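Local coordinates for epoxyqueuosine reductase (PDB 5D6S), which is a QueG-family reductase whose model carries cobalamin and iron/sulfur clusters, bound partly by a double-cluster 4Fe-4S domain, at residues 368-377 / 390-399; 253-261 / 321-332. All coordinates share one frame; numbering follows the deposited sequence.

Contact 1. Residues 368-377 / 390-399; sequences PDEGMLDYMR and WELVCAKWQI. Unlike the reference sequence in segment 368-377: Gly371 (reference Ala).
Met376 directs CG opposite its own backbone N (chi1 -174°) and bends at the next two torsions, curling its thioether toward Trp390, Val393 and Trp397. Met376 CE lies 3.8 Å from Val393 CG1 and comes just as near the six-membered ring of Trp397, while Met376 SD meets Trp390 CD1 at 3.8 Å, a Met-aromatic contact at the edge of the indole. The same indole is tied to the backbone: Trp390 NE1 donates to Met376 O at 2.9 Å, nearly straight at 169° and within the ring plane, although the nitrogen stands above the carbonyl plane. One residue thus holds Trp390 by its sulfur and by its carbonyl, which limits rotation of the ring. The indole of Trp397 is sandwiched. Pro368 CG sits over one face, 3.7 Å from the centroid of the five-membered ring of Trp397, in a CH-pi contact; Val393 CG1 covers the opposite face. Leu373 CD2 approaches Trp397 CE3 to 3.7 Å, and Met372 CG reaches the far end of the same ring. At the chain terminus Ile399, whose N closes the Schellman motif by bonding Cys394 O, packs CD1 toward Leu373 and CG2 against the aliphatic part of Arg377, whose guanidinium forms a salt bridge with Asp374. Helices 370-377 and 390-396 run roughly antiparallel, at 150°, as the last helical pair of the chain. Helix 338-347 lies against Tyr375, which bonds Asp346, and Lys396 fastens the second helix to Glu363 on helix 351-364.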
loop_
_atom_site.group_PDB
_atom_site.type_symbol
_atom_site.label_atom_id
_atom_site.label_comp_id
_atom_site.label_asym_id
_atom_site.label_seq_id
_atom_site.Cartn_x
_atom_site.Cartn_y
_atom_site.Cartn_z
ATOM N N PRO A 368 12.732 -34.472 1.749
ATOM C CA PRO A 368 11.557 -35.235 1.351
ATOM C C PRO A 368 11.746 -36.732 1.452
ATOM O O PRO A 368 12.699 -37.264 0.912
ATOM C CB PRO A 368 11.366 -34.846 -0.132
ATOM C CG PRO A 368 12.634 -34.186 -0.539
ATOM C CD PRO A 368 13.202 -33.573 0.682
ATOM N N ASP A 369 10.806 -37.397 2.100
ATOM C CA ASP A 369 10.739 -38.860 2.085
ATOM C C ASP A 369 10.409 -39.372 0.673
ATOM O O ASP A 369 10.072 -38.596 -0.220
ATOM C CB ASP A 369 9.710 -39.380 3.119
ATOM C CG ASP A 369 8.254 -38.992 2.781
ATOM O OD1 ASP A 369 7.984 -37.789 2.557
ATOM O OD2 ASP A 369 7.366 -39.871 2.777
ATOM N N GLU A 370 10.491 -40.688 0.491
ATOM C CA GLU A 370 10.187 -41.318 -0.792
ATOM C C GLU A 370 8.717 -41.127 -1.146
ATOM O O GLU A 370 8.355 -40.983 -2.319
ATOM C CB GLU A 370 10.583 -42.808 -0.758
ATOM C CG GLU A 370 10.609 -43.522 -2.113
ATOM C CD GLU A 370 11.649 -42.974 -3.099
ATOM O OE1 GLU A 370 12.718 -42.470 -2.662
ATOM O OE2 GLU A 370 11.406 -43.063 -4.326
ATOM N N GLY A 371 7.848 -41.111 -0.139
ATOM C CA GLY A 371 6.413 -40.900 -0.416
ATOM C C GLY A 371 6.135 -39.554 -1.082
ATOM O O GLY A 371 5.244 -39.423 -1.941
ATOM N N MET A 372 6.845 -38.540 -0.589
ATOM C CA MET A 372 6.684 -37.191 -1.073
ATOM C C MET A 372 7.267 -37.072 -2.457
ATOM O O MET A 372 6.643 -36.439 -3.330
ATOM C CB MET A 372 7.339 -36.178 -0.135
ATOM C CG MET A 372 7.113 -34.717 -0.543
ATOM S SD MET A 372 5.428 -34.042 -0.408
ATOM C CE MET A 372 5.140 -34.297 1.347
ATOM N N LEU A 373 8.420 -37.694 -2.681
ATOM C CA LEU A 373 8.994 -37.701 -4.034
ATOM C C LEU A 373 8.023 -38.334 -5.040
ATOM O O LEU A 373 7.838 -37.823 -6.135
ATOM C CB LEU A 373 10.337 -38.415 -4.078
ATOM C CG LEU A 373 11.439 -37.771 -3.228
ATOM C CD1 LEU A 373 12.673 -38.648 -3.200
ATOM C CD2 LEU A 373 11.794 -36.382 -3.740
ATOM N N ASP A 374 7.347 -39.402 -4.640
ATOM C CA ASP A 374 6.345 -40.021 -5.512
ATOM C C ASP A 374 5.137 -39.078 -5.733
ATOM O O ASP A 374 4.602 -39.002 -6.842
ATOM C CB ASP A 374 5.892 -41.393 -4.973
ATOM C CG ASP A 374 7.027 -42.452 -4.963
ATOM O OD1 ASP A 374 8.197 -42.110 -5.277
ATOM O OD2 ASP A 374 6.739 -43.637 -4.632
ATOM N N TYR A 375 4.709 -38.358 -4.688
ATOM C CA TYR A 375 3.577 -37.412 -4.820
ATOM C C TYR A 375 3.923 -36.415 -5.893
ATOM O O TYR A 375 3.137 -36.179 -6.808
ATOM C CB TYR A 375 3.294 -36.668 -3.502
ATOM C CG TYR A 375 2.354 -35.486 -3.658
ATOM C CD1 TYR A 375 1.015 -35.683 -3.949
ATOM C CD2 TYR A 375 2.802 -34.172 -3.553
ATOM C CE1 TYR A 375 0.131 -34.618 -4.135
ATOM C CE2 TYR A 375 1.917 -33.090 -3.720
ATOM C CZ TYR A 375 0.580 -33.326 -4.009
ATOM O OH TYR A 375 -0.349 -32.288 -4.171
ATOM N N MET A 376 5.101 -35.807 -5.738
ATOM C CA MET A 376 5.551 -34.701 -6.597
ATOM C C MET A 376 5.798 -35.196 -7.999
ATOM O O MET A 376 5.316 -34.608 -8.950
ATOM C CB MET A 376 6.828 -34.063 -6.007
ATOM C CG MET A 376 7.348 -32.820 -6.699
ATOM S SD MET A 376 6.224 -31.424 -6.726
ATOM C CE MET A 376 6.148 -31.023 -4.969
ATOM N N ARG A 377 6.532 -36.302 -8.117
ATOM C CA ARG A 377 6.786 -36.919 -9.418
ATOM C C ARG A 377 5.466 -37.130 -10.156
ATOM O O ARG A 377 5.390 -36.978 -11.374
ATOM C CB ARG A 377 7.534 -38.265 -9.257
ATOM C CG ARG A 377 8.060 -38.887 -10.555
ATOM C CD ARG A 377 8.786 -40.225 -10.333
ATOM N NE ARG A 377 9.827 -40.167 -9.283
ATOM C CZ ARG A 377 9.750 -40.737 -8.076
ATOM N NH1 ARG A 377 8.682 -41.447 -7.724
ATOM N NH2 ARG A 377 10.756 -40.604 -7.209
ATOM N N TRP A 390 6.787 -26.701 -11.016
ATOM C CA TRP A 390 6.968 -28.128 -10.823
ATOM C C TRP A 390 8.337 -28.592 -11.302
ATOM O O TRP A 390 9.014 -29.338 -10.594
ATOM C CB TRP A 390 5.872 -28.886 -11.571
ATOM C CG TRP A 390 5.975 -30.371 -11.544
ATOM C CD1 TRP A 390 5.767 -31.180 -10.479
ATOM C CD2 TRP A 390 6.269 -31.223 -12.645
ATOM N NE1 TRP A 390 5.905 -32.495 -10.846
ATOM C CE2 TRP A 390 6.216 -32.548 -12.172
ATOM C CE3 TRP A 390 6.571 -30.996 -13.986
ATOM C CZ2 TRP A 390 6.458 -33.630 -12.981
ATOM C CZ3 TRP A 390 6.810 -32.087 -14.806
ATOM C CH2 TRP A 390 6.747 -33.381 -14.304
ATOM N N GLU A 391 8.724 -28.190 -12.505
ATOM C CA GLU A 391 10.054 -28.538 -13.026
ATOM C C GLU A 391 11.159 -28.129 -12.058
ATOM O O GLU A 391 12.119 -28.846 -11.874
ATOM C CB GLU A 391 10.297 -27.882 -14.379
ATOM C CG GLU A 391 9.550 -28.550 -15.499
ATOM C CD GLU A 391 9.602 -27.762 -16.803
ATOM O OE1 GLU A 391 10.494 -26.889 -16.937
ATOM O OE2 GLU A 391 8.742 -28.028 -17.691
ATOM N N LEU A 392 11.017 -26.960 -11.459
ATOM C CA LEU A 392 12.027 -26.475 -10.528
ATOM C C LEU A 392 12.108 -27.313 -9.265
ATOM O O LEU A 392 13.203 -27.547 -8.759
ATOM C CB LEU A 392 11.768 -25.006 -10.155
ATOM C CG LEU A 392 12.261 -23.993 -11.195
ATOM C CD1 LEU A 392 11.562 -22.646 -11.052
ATOM C CD2 LEU A 392 13.765 -23.809 -11.091
ATOM N N VAL A 393 10.961 -27.721 -8.718
ATOM C CA VAL A 393 10.970 -28.526 -7.485
ATOM C C VAL A 393 11.563 -29.877 -7.817
ATOM O O VAL A 393 12.482 -30.332 -7.174
ATOM C CB VAL A 393 9.568 -28.670 -6.857
ATOM C CG1 VAL A 393 9.597 -29.704 -5.767
ATOM C CG2 VAL A 393 9.095 -27.336 -6.286
ATOM N N CYS A 394 11.043 -30.500 -8.862
ATOM C CA CYS A 394 11.625 -31.705 -9.360
ATOM C C CYS A 394 13.155 -31.593 -9.446
ATOM O O CYS A 394 13.877 -32.400 -8.867
ATOM C CB CYS A 394 11.000 -32.061 -10.694
ATOM S SG CYS A 394 9.322 -32.720 -10.511
ATOM N N ALA A 395 13.660 -30.584 -10.134
ATOM C CA ALA A 395 15.109 -30.432 -10.281
ATOM C C ALA A 395 15.807 -30.300 -8.940
ATOM O O ALA A 395 16.878 -30.865 -8.727
ATOM C CB ALA A 395 15.442 -29.231 -11.146
ATOM N N LYS A 396 15.218 -29.523 -8.047
ATOM C CA LYS A 396 15.760 -29.344 -6.705
ATOM C C LYS A 396 15.783 -30.676 -5.923
ATOM O O LYS A 396 16.617 -30.878 -5.068
ATOM C CB LYS A 396 14.923 -28.294 -5.985
ATOM C CG LYS A 396 15.218 -28.106 -4.513
ATOM C CD LYS A 396 14.342 -26.990 -3.976
ATOM C CE LYS A 396 14.678 -26.671 -2.533
ATOM N NZ LYS A 396 14.134 -25.333 -2.195
ATOM N N TRP A 397 14.828 -31.558 -6.199
ATOM C CA TRP A 397 14.712 -32.819 -5.483
ATOM C C TRP A 397 15.284 -33.960 -6.292
ATOM O O TRP A 397 15.045 -35.123 -5.988
ATOM C CB TRP A 397 13.241 -33.108 -5.140
ATOM C CG TRP A 397 12.653 -32.237 -4.056
ATOM C CD1 TRP A 397 13.288 -31.301 -3.332
ATOM C CD2 TRP A 397 11.309 -32.290 -3.563
ATOM N NE1 TRP A 397 12.426 -30.743 -2.408
ATOM C CE2 TRP A 397 11.202 -31.340 -2.532
ATOM C CE3 TRP A 397 10.197 -33.068 -3.876
ATOM C CZ2 TRP A 397 10.014 -31.107 -1.844
ATOM C CZ3 TRP A 397 9.021 -32.855 -3.183
ATOM C CH2 TRP A 397 8.937 -31.875 -2.180
ATOM N N GLN A 398 16.032 -33.629 -7.341
ATOM C CA GLN A 398 16.814 -34.621 -8.060
ATOM C C GLN A 398 15.916 -35.710 -8.624
ATOM O O GLN A 398 16.302 -36.869 -8.719
ATOM C CB GLN A 398 17.864 -35.213 -7.113
ATOM C CG GLN A 398 19.226 -35.463 -7.741
ATOM C CD GLN A 398 20.183 -34.299 -7.535
ATOM O OE1 GLN A 398 20.523 -33.962 -6.400
ATOM N NE2 GLN A 398 20.635 -33.695 -8.628
ATOM N N ILE A 399 14.704 -35.332 -8.997
ATOM C CA ILE A 399 13.817 -36.232 -9.706
ATOM C C ILE A 399 14.152 -36.110 -11.177
ATOM O O ILE A 399 13.710 -35.173 -11.833
ATOM C CB ILE A 399 12.339 -35.853 -9.496
ATOM C CG1 ILE A 399 11.941 -36.119 -8.040
ATOM C CG2 ILE A 399 11.438 -36.604 -10.482
ATOM C CD1 ILE A 399 10.673 -35.425 -7.627
#

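Contact 2. Residues 253-261 / 321-332; sequences RKKIKTVIY and LQRNAIIALANL
The chain folds over helix 321-331 at a type II' turn from Ile256 to Val259, with Lys257 at positive phi, and the backbones come as close as 4.5 Å between Thr258 CA and Ala328 CA. Asn331 grips this bend with a single amide nitrogen. Its ND2 donates to Arg253 O at 2.8 Å (173°) and also, at 2.8 Å, to Lys257 O (177°); both acceptors lie in the amide plane, and the second bond arrives on a lone pair of the carbonyl. Together the two bonds fix the rotation of the carboxamide and tie the end of helix 250-255 to the turn after it. Two helical turns back, Asn324 ND2 reaches Ile260 O at 2.7 Å from above the carbonyl plane, and it also bonds Thr242 O. Apolar groups fill in between. Ile260 sets CG2 beside its backbone N, pointing the methyl at the helix backbone and at Ala328 CB, 4.0 Å away. Ile256 CD1 meets Ile327 CG2 at 3.7 Å, the two side chains crossing at about a right angle, and Thr258 CG2 abuts Leu332 CD2 at 3.6 Å. At the other end Tyr261 CD1 touches Leu321 CD2 at 3.6 Å. The guanidinium of Arg253 points elsewhere, to Met248 O, Glu389 and the ring of Trp359. Asparagine amides that bind carbonyls in and on either side of a tight turn join the iron/sulfur-cluster domain, to which 253-261 belongs, to the C-terminal helical region, whose paired antiparallel helices are consistent with a HEAT-like array.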
loop_
_atom_site.group_PDB
_atom_site.type_symbol
_atom_site.label_atom_id
_atom_site.label_comp_id
_atom_site.label_asym_id
_atom_site.label_seq_id
_atom_site.Cartn_x
_atom_site.Cartn_y
_atom_site.Cartn_z
ATOM N N ARG A 253 9.408 -13.488 -3.581
ATOM C CA ARG A 253 8.712 -14.410 -2.702
ATOM C C ARG A 253 9.391 -14.474 -1.332
ATOM O O ARG A 253 8.755 -14.216 -0.285
ATOM C CB ARG A 253 8.663 -15.795 -3.323
ATOM C CG ARG A 253 7.901 -15.842 -4.650
ATOM C CD ARG A 253 7.851 -17.230 -5.264
ATOM N NE ARG A 253 7.396 -17.208 -6.645
ATOM C CZ ARG A 253 7.355 -18.273 -7.436
ATOM N NH1 ARG A 253 7.706 -19.462 -7.009
ATOM N NH2 ARG A 253 6.942 -18.152 -8.663
ATOM N N LYS A 254 10.679 -14.803 -1.343
ATOM C CA LYS A 254 11.452 -14.901 -0.108
ATOM C C LYS A 254 11.410 -13.562 0.660
ATOM O O LYS A 254 11.310 -13.521 1.885
ATOM C CB LYS A 254 12.874 -15.285 -0.451
ATOM C CG LYS A 254 13.633 -15.940 0.672
ATOM C CD LYS A 254 15.065 -16.225 0.230
ATOM C CE LYS A 254 15.971 -16.549 1.414
ATOM N NZ LYS A 254 17.385 -16.748 0.985
ATOM N N LYS A 255 11.404 -12.465 -0.084
ATOM C CA LYS A 255 11.554 -11.154 0.508
ATOM C C LYS A 255 10.334 -10.541 1.159
ATOM O O LYS A 255 10.482 -9.620 1.968
ATOM C CB LYS A 255 12.103 -10.180 -0.534
ATOM C CG LYS A 255 13.414 -10.657 -1.142
ATOM C CD LYS A 255 14.055 -9.582 -1.993
ATOM C CE LYS A 255 15.409 -10.024 -2.482
ATOM N NZ LYS A 255 15.990 -9.035 -3.428
ATOM N N ILE A 256 9.134 -10.978 0.810
ATOM C CA ILE A 256 7.949 -10.431 1.491
ATOM C C ILE A 256 7.847 -11.036 2.876
ATOM O O ILE A 256 7.001 -10.606 3.678
ATOM C CB ILE A 256 6.624 -10.619 0.746
ATOM C CG1 ILE A 256 6.241 -12.092 0.621
ATOM C CG2 ILE A 256 6.705 -10.035 -0.655
ATOM C CD1 ILE A 256 4.807 -12.305 0.173
ATOM N N LYS A 257 8.739 -11.987 3.182
ATOM C CA LYS A 257 8.762 -12.671 4.484
ATOM C C LYS A 257 7.358 -13.096 4.814
ATOM O O LYS A 257 6.786 -13.897 4.085
ATOM C CB LYS A 257 9.377 -11.783 5.562
ATOM C CG LYS A 257 10.874 -11.535 5.388
ATOM C CD LYS A 257 11.466 -10.937 6.653
ATOM C CE LYS A 257 12.959 -11.230 6.794
ATOM N NZ LYS A 257 13.777 -10.438 5.841
ATOM N N THR A 258 6.762 -12.506 5.838
ATOM C CA THR A 258 5.363 -12.813 6.199
ATOM C C THR A 258 4.431 -11.633 5.982
ATOM O O THR A 258 3.282 -11.666 6.357
ATOM C CB THR A 258 5.259 -13.255 7.679
ATOM O OG1 THR A 258 5.715 -12.198 8.538
ATOM C CG2 THR A 258 6.106 -14.497 7.914
ATOM N N VAL A 259 4.925 -10.583 5.348
ATOM C CA VAL A 259 4.106 -9.401 5.077
ATOM C C VAL A 259 3.333 -9.648 3.798
ATOM O O VAL A 259 3.903 -9.530 2.704
ATOM C CB VAL A 259 4.961 -8.120 4.939
ATOM C CG1 VAL A 259 4.066 -6.925 4.725
ATOM C CG2 VAL A 259 5.791 -7.883 6.196
ATOM N N ILE A 260 2.048 -9.975 3.942
ATOM C CA ILE A 260 1.225 -10.396 2.819
ATOM C C ILE A 260 0.495 -9.272 2.107
ATOM O O ILE A 260 -0.244 -9.506 1.160
ATOM C CB ILE A 260 0.168 -11.445 3.223
ATOM C CG1 ILE A 260 -0.885 -10.843 4.134
ATOM C CG2 ILE A 260 0.834 -12.676 3.827
ATOM C CD1 ILE A 260 -1.931 -11.832 4.608
ATOM N N TYR A 261 0.704 -8.050 2.551
ATOM C CA TYR A 261 0.148 -6.870 1.867
ATOM C C TYR A 261 0.947 -5.607 2.215
ATOM O O TYR A 261 1.085 -5.243 3.378
ATOM C CB TYR A 261 -1.330 -6.651 2.216
ATOM C CG TYR A 261 -1.965 -5.624 1.319
ATOM C CD1 TYR A 261 -2.346 -5.956 0.033
ATOM C CD2 TYR A 261 -2.136 -4.301 1.733
ATOM C CE1 TYR A 261 -2.892 -5.013 -0.830
ATOM C CE2 TYR A 261 -2.702 -3.356 0.886
ATOM C CZ TYR A 261 -3.064 -3.721 -0.408
ATOM O OH TYR A 261 -3.589 -2.798 -1.292
ATOM N N LEU A 321 -4.108 -11.927 -1.997
ATOM C CA LEU A 321 -3.756 -12.145 -0.601
ATOM C C LEU A 321 -3.535 -13.606 -0.275
ATOM O O LEU A 321 -2.590 -13.926 0.423
ATOM C CB LEU A 321 -4.826 -11.547 0.317
ATOM C CG LEU A 321 -5.080 -10.054 0.053
ATOM C CD1 LEU A 321 -6.095 -9.518 1.038
ATOM C CD2 LEU A 321 -3.785 -9.265 0.169
ATOM N N GLN A 322 -4.377 -14.505 -0.790
ATOM C CA GLN A 322 -4.185 -15.926 -0.517
ATOM C C GLN A 322 -2.904 -16.442 -1.174
ATOM O O GLN A 322 -2.190 -17.250 -0.585
ATOM C CB GLN A 322 -5.414 -16.726 -0.921
ATOM C CG GLN A 322 -6.600 -16.406 -0.010
ATOM C CD GLN A 322 -7.883 -17.138 -0.362
ATOM O OE1 GLN A 322 -8.111 -17.504 -1.519
ATOM N NE2 GLN A 322 -8.742 -17.335 0.639
ATOM N N ARG A 323 -2.602 -15.963 -2.385
ATOM C CA ARG A 323 -1.313 -16.263 -2.984
ATOM C C ARG A 323 -0.192 -15.881 -1.998
ATOM O O ARG A 323 0.719 -16.651 -1.751
ATOM C CB ARG A 323 -1.112 -15.506 -4.336
ATOM C CG ARG A 323 0.363 -15.324 -4.676
ATOM C CD ARG A 323 0.721 -14.936 -6.088
ATOM N NE ARG A 323 0.648 -13.531 -6.564
ATOM C CZ ARG A 323 0.438 -12.422 -5.866
ATOM N NH1 ARG A 323 0.266 -12.396 -4.555
ATOM N NH2 ARG A 323 0.392 -11.283 -6.518
ATOM N N ASN A 324 -0.253 -14.646 -1.497
ATOM C CA ASN A 324 0.770 -14.123 -0.608
ATOM C C ASN A 324 0.862 -14.932 0.681
ATOM O O ASN A 324 1.945 -15.158 1.208
ATOM C CB ASN A 324 0.490 -12.658 -0.254
ATOM C CG ASN A 324 0.525 -11.757 -1.465
ATOM O OD1 ASN A 324 1.080 -12.119 -2.497
ATOM N ND2 ASN A 324 -0.052 -10.576 -1.347
ATOM N N ALA A 325 -0.280 -15.389 1.159
ATOM C CA ALA A 325 -0.330 -16.162 2.372
ATOM C C ALA A 325 0.363 -17.485 2.172
ATOM O O ALA A 325 1.058 -17.970 3.075
ATOM C CB ALA A 325 -1.785 -16.363 2.816
ATOM N N ILE A 326 0.176 -18.090 0.998
ATOM C CA ILE A 326 0.904 -19.332 0.663
ATOM C C ILE A 326 2.391 -19.048 0.693
ATOM O O ILE A 326 3.185 -19.828 1.227
ATOM C CB ILE A 326 0.493 -19.885 -0.693
ATOM C CG1 ILE A 326 -0.922 -20.447 -0.596
ATOM C CG2 ILE A 326 1.450 -20.981 -1.127
ATOM C CD1 ILE A 326 -1.587 -20.575 -1.936
ATOM N N ILE A 327 2.765 -17.890 0.179
ATOM C CA ILE A 327 4.156 -17.521 0.195
ATOM C C ILE A 327 4.668 -17.354 1.627
ATOM O O ILE A 327 5.797 -17.758 1.939
ATOM C CB ILE A 327 4.401 -16.281 -0.644
ATOM C CG1 ILE A 327 4.161 -16.631 -2.122
ATOM C CG2 ILE A 327 5.826 -15.788 -0.456
ATOM C CD1 ILE A 327 4.006 -15.436 -3.050
ATOM N N ALA A 328 3.870 -16.730 2.478
ATOM C CA ALA A 328 4.264 -16.523 3.869
ATOM C C ALA A 328 4.483 -17.868 4.528
ATOM O O ALA A 328 5.531 -18.112 5.136
ATOM C CB ALA A 328 3.183 -15.752 4.618
ATOM N N LEU A 329 3.498 -18.756 4.385
ATOM C CA LEU A 329 3.632 -20.113 4.914
ATOM C C LEU A 329 4.906 -20.817 4.424
ATOM O O LEU A 329 5.547 -21.534 5.191
ATOM C CB LEU A 329 2.421 -20.949 4.550
ATOM C CG LEU A 329 1.204 -20.525 5.326
ATOM C CD1 LEU A 329 -0.019 -21.232 4.750
ATOM C CD2 LEU A 329 1.352 -20.830 6.800
ATOM N N ALA A 330 5.274 -20.613 3.161
ATOM C CA ALA A 330 6.505 -21.191 2.683
ATOM C C ALA A 330 7.728 -20.532 3.360
ATOM O O ALA A 330 8.666 -21.202 3.757
ATOM C CB ALA A 330 6.582 -21.064 1.179
ATOM N N ASN A 331 7.701 -19.210 3.494
ATOM C CA ASN A 331 8.766 -18.490 4.190
ATOM C C ASN A 331 8.923 -18.851 5.669
ATOM O O ASN A 331 10.023 -18.772 6.210
ATOM C CB ASN A 331 8.558 -16.981 4.051
ATOM C CG ASN A 331 8.912 -16.498 2.672
ATOM O OD1 ASN A 331 9.622 -17.201 1.917
ATOM N ND2 ASN A 331 8.422 -15.317 2.309
ATOM N N LEU A 332 7.837 -19.268 6.313
ATOM C CA LEU A 332 7.904 -19.829 7.651
ATOM C C LEU A 332 8.245 -21.326 7.717
ATOM O O LEU A 332 8.306 -21.870 8.823
ATOM C CB LEU A 332 6.580 -19.613 8.374
ATOM C CG LEU A 332 6.215 -18.151 8.574
ATOM C CD1 LEU A 332 4.752 -18.026 8.951
ATOM C CD2 LEU A 332 7.105 -17.524 9.638
#

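The centre of contact 2 is about 15 Å from the centre of the chain, and that of contact 1, at the C-terminal extremity, about 36 Å. Their centres are about 22 Å apart, and their nearest atoms, about 6 Å apart, do not touch. An indirect route runs from Arg253 to Glu389, the residue just before contact 1's second segment, and to helix 351-364, which Lys396 also bonds. Contact 2 is the one near the cofactors: the side chain of Tyr261 is about 6 Å from cobalamin and that of Ile256 about 8 Å from an iron/sulfur cluster.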